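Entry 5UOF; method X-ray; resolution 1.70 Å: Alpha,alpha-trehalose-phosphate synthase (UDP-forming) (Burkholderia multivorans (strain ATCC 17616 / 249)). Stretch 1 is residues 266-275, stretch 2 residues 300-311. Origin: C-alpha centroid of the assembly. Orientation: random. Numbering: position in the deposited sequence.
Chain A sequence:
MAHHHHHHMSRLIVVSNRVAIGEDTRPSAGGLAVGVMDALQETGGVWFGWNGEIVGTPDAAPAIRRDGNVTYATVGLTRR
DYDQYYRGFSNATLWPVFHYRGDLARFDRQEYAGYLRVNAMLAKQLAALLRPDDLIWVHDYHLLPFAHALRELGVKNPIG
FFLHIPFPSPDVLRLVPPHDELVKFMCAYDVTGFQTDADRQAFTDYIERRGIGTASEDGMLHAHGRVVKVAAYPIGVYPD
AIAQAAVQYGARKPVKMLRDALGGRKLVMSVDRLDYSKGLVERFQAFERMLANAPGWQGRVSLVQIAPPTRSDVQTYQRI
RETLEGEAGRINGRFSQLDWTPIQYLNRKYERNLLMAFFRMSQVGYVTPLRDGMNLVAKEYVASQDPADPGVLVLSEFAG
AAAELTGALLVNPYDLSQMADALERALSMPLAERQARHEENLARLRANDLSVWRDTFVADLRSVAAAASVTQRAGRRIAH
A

Stretch 1 (266-275) KLVMSVDRLD
Stretch 2 300-311: RVSLVQIAPPTR

Strands 266-271 and 301-306 run parallel, their axes 13° apart and 4.7 Å at closest approach, with Lys 266 paired to Val 301 and the register continuing unbroken to Val 271 with Ile 306. Extended backbones (Val 268 -104/125, Leu 303 -101/125) support a ladder in which even-numbered residues of both strands bond: Val 268 N donates to Ser 302 O (2.9 Å, 179°), and Val 304 N to Val 268 O (2.9 Å, 172°). Asp 272 N to Ile 306 O (3.0 Å) extends it beyond the first strand.

On one face, Leu 267 (t, p) brings CD1 to 3.5 Å from Val 304 CG2. Met 269 folds through three m torsions, so its CE lies 3.7 Å from CD1 of Ile 306 (m, t). On the other, Val 268 (t) sets CG1 3.8 Å from CD1 of Leu 303 (t, p).

Beside them the chemistry turns polar. Gln 305 (t, p, chi3 58°) directs its amide at two partners: Ser 270 OG (t) donates to Gln 305 OE1 at 2.7 Å, while Gln 305 NE2 donates to OD1 of Asp 272 (m) at 3.1 Å.

Past the strands, Leu 274 (m, t) places CD2 3.5 Å from Ala 307 CB. One water accepts from Leu 274 N (2.9 Å from its O) and donates to Pro 308 O (2.6 Å), bridging the loops.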

# COMPACT_ATOMS: atom_id res chain seq x y z
N LYS A 266 -16.56 -32.74 9.01
CA LYS A 266 -15.80 -31.67 9.65
C LYS A 266 -16.37 -30.32 9.25
O LYS A 266 -17.00 -30.16 8.21
CB LYS A 266 -14.33 -31.75 9.24
CG LYS A 266 -13.65 -33.07 9.54
CD LYS A 266 -13.19 -33.18 10.98
CE LYS A 266 -12.36 -34.44 11.19
NZ LYS A 266 -11.74 -34.50 12.55
N LEU A 267 -16.14 -29.33 10.11
CA LEU A 267 -16.72 -28.00 9.97
C LEU A 267 -15.62 -26.96 10.02
O LEU A 267 -14.84 -26.92 10.98
CB LEU A 267 -17.75 -27.74 11.08
CG LEU A 267 -18.27 -26.31 11.22
CD1 LEU A 267 -19.03 -25.87 9.98
CD2 LEU A 267 -19.16 -26.18 12.46
N VAL A 268 -15.55 -26.13 8.97
CA VAL A 268 -14.71 -24.94 8.93
C VAL A 268 -15.62 -23.74 9.14
O VAL A 268 -16.61 -23.57 8.41
CB VAL A 268 -13.95 -24.83 7.60
CG1 VAL A 268 -13.03 -23.60 7.59
CG2 VAL A 268 -13.14 -26.10 7.35
N MET A 269 -15.32 -22.90 10.13
CA MET A 269 -16.14 -21.73 10.45
C MET A 269 -15.41 -20.47 10.01
O MET A 269 -14.19 -20.36 10.18
CB MET A 269 -16.44 -21.63 11.95
CG MET A 269 -17.54 -22.54 12.46
SD MET A 269 -19.18 -22.18 11.79
CE MET A 269 -19.38 -20.49 12.33
N SER A 270 -16.17 -19.52 9.49
CA SER A 270 -15.66 -18.24 9.02
C SER A 270 -16.77 -17.21 9.26
O SER A 270 -17.93 -17.47 8.92
CB SER A 270 -15.27 -18.33 7.54
OG SER A 270 -14.70 -17.14 7.04
N VAL A 271 -16.43 -16.08 9.87
CA VAL A 271 -17.43 -15.07 10.24
C VAL A 271 -16.82 -13.70 9.92
O VAL A 271 -15.80 -13.33 10.50
CB VAL A 271 -17.83 -15.13 11.72
CG1 VAL A 271 -18.88 -14.08 12.02
CG2 VAL A 271 -18.37 -16.51 12.10
N ASP A 272 -17.43 -12.98 8.97
CA ASP A 272 -16.89 -11.71 8.51
C ASP A 272 -18.01 -10.78 8.09
O ASP A 272 -18.92 -11.19 7.39
CB ASP A 272 -15.97 -11.86 7.29
CG ASP A 272 -14.81 -12.81 7.51
OD1 ASP A 272 -15.03 -14.04 7.60
OD2 ASP A 272 -13.66 -12.31 7.54
N ARG A 273 -17.91 -9.50 8.48
CA ARG A 273 -18.70 -8.51 7.79
C ARG A 273 -18.18 -8.36 6.36
O ARG A 273 -17.03 -8.68 6.04
CB ARG A 273 -18.66 -7.17 8.53
CG ARG A 273 -17.35 -6.42 8.40
CD ARG A 273 -17.36 -5.14 9.21
NE ARG A 273 -18.42 -4.23 8.80
CZ ARG A 273 -18.27 -3.27 7.89
NH1 ARG A 273 -17.10 -3.11 7.28
NH2 ARG A 273 -19.29 -2.48 7.58
N LEU A 274 -19.05 -7.89 5.47
CA LEU A 274 -18.68 -7.77 4.06
C LEU A 274 -17.99 -6.43 3.85
O LEU A 274 -18.66 -5.39 3.80
CB LEU A 274 -19.90 -7.91 3.16
CG LEU A 274 -20.68 -9.23 3.25
CD1 LEU A 274 -21.69 -9.31 2.10
CD2 LEU A 274 -19.75 -10.44 3.23
N ASP A 275 -16.67 -6.43 3.72
CA ASP A 275 -15.97 -5.26 3.21
C ASP A 275 -14.74 -5.74 2.45
O ASP A 275 -14.39 -6.93 2.47
CB ASP A 275 -15.62 -4.24 4.32
CG ASP A 275 -14.65 -4.79 5.35
OD1 ASP A 275 -13.55 -5.23 4.97
OD2 ASP A 275 -14.97 -4.74 6.56
N ARG A 300 -16.74 -34.62 3.08
CA ARG A 300 -16.28 -34.90 4.44
C ARG A 300 -16.01 -33.63 5.23
O ARG A 300 -15.61 -33.73 6.40
CB ARG A 300 -15.03 -35.78 4.41
CG ARG A 300 -15.27 -37.14 3.75
CD ARG A 300 -14.12 -38.09 4.01
NE ARG A 300 -14.18 -38.66 5.36
CZ ARG A 300 -14.59 -39.90 5.62
NH1 ARG A 300 -14.61 -40.34 6.87
NH2 ARG A 300 -14.97 -40.70 4.64
N VAL A 301 -16.18 -32.46 4.63
CA VAL A 301 -15.98 -31.18 5.31
C VAL A 301 -16.90 -30.17 4.64
O VAL A 301 -17.20 -30.27 3.45
CB VAL A 301 -14.49 -30.73 5.26
CG1 VAL A 301 -14.02 -30.60 3.81
CG2 VAL A 301 -14.28 -29.42 6.00
N SER A 302 -17.36 -29.20 5.42
CA SER A 302 -18.13 -28.09 4.90
C SER A 302 -17.61 -26.78 5.46
O SER A 302 -17.18 -26.71 6.61
CB SER A 302 -19.62 -28.20 5.25
OG SER A 302 -20.22 -29.31 4.58
N LEU A 303 -17.68 -25.75 4.65
CA LEU A 303 -17.35 -24.40 5.07
C LEU A 303 -18.64 -23.65 5.36
O LEU A 303 -19.53 -23.60 4.50
CB LEU A 303 -16.53 -23.68 4.00
CG LEU A 303 -16.37 -22.16 4.17
CD1 LEU A 303 -15.60 -21.83 5.44
CD2 LEU A 303 -15.65 -21.58 2.93
N VAL A 304 -18.76 -23.10 6.56
CA VAL A 304 -19.87 -22.21 6.91
C VAL A 304 -19.30 -20.80 6.98
O VAL A 304 -18.45 -20.52 7.83
CB VAL A 304 -20.53 -22.62 8.24
CG1 VAL A 304 -21.51 -21.54 8.71
CG2 VAL A 304 -21.27 -23.92 8.07
N GLN A 305 -19.74 -19.94 6.08
CA GLN A 305 -19.38 -18.52 6.08
C GLN A 305 -20.60 -17.72 6.53
O GLN A 305 -21.63 -17.71 5.86
CB GLN A 305 -18.93 -18.05 4.69
CG GLN A 305 -18.69 -16.54 4.62
CD GLN A 305 -17.43 -16.13 5.35
OE1 GLN A 305 -16.35 -16.61 5.02
NE2 GLN A 305 -17.57 -15.24 6.34
N ILE A 306 -20.47 -17.07 7.68
CA ILE A 306 -21.51 -16.19 8.20
C ILE A 306 -21.06 -14.76 7.94
O ILE A 306 -19.90 -14.42 8.17
CB ILE A 306 -21.75 -16.44 9.70
CG1 ILE A 306 -22.34 -17.84 9.89
CG2 ILE A 306 -22.67 -15.36 10.30
CD1 ILE A 306 -22.28 -18.34 11.32
N ALA A 307 -21.98 -13.96 7.42
CA ALA A 307 -21.71 -12.55 7.12
C ALA A 307 -22.87 -11.74 7.70
O ALA A 307 -23.93 -11.64 7.07
CB ALA A 307 -21.55 -12.30 5.63
N PRO A 308 -22.71 -11.20 8.90
CA PRO A 308 -23.76 -10.36 9.47
C PRO A 308 -24.05 -9.19 8.55
O PRO A 308 -23.12 -8.47 8.17
CB PRO A 308 -23.15 -9.89 10.80
CG PRO A 308 -22.03 -10.87 11.09
CD PRO A 308 -21.52 -11.30 9.76
N PRO A 309 -25.30 -9.01 8.14
CA PRO A 309 -25.60 -7.94 7.17
C PRO A 309 -25.23 -6.57 7.72
O PRO A 309 -25.43 -6.27 8.90
CB PRO A 309 -27.11 -8.08 6.96
CG PRO A 309 -27.41 -9.51 7.31
CD PRO A 309 -26.48 -9.83 8.45
N THR A 310 -24.66 -5.74 6.85
CA THR A 310 -24.36 -4.33 7.13
C THR A 310 -24.81 -3.52 5.91
O THR A 310 -23.98 -2.99 5.17
CB THR A 310 -22.87 -4.10 7.43
OG1 THR A 310 -22.08 -4.58 6.34
CG2 THR A 310 -22.45 -4.81 8.72
N ARG A 311 -26.13 -3.44 5.71
CA ARG A 311 -26.67 -2.75 4.55
C ARG A 311 -26.13 -1.33 4.42
O ARG A 311 -26.15 -0.76 3.32
CB ARG A 311 -28.20 -2.72 4.62
O HOH W 1 -21.73 -7.31 6.26
O HOH W 2 -20.47 -3.76 4.69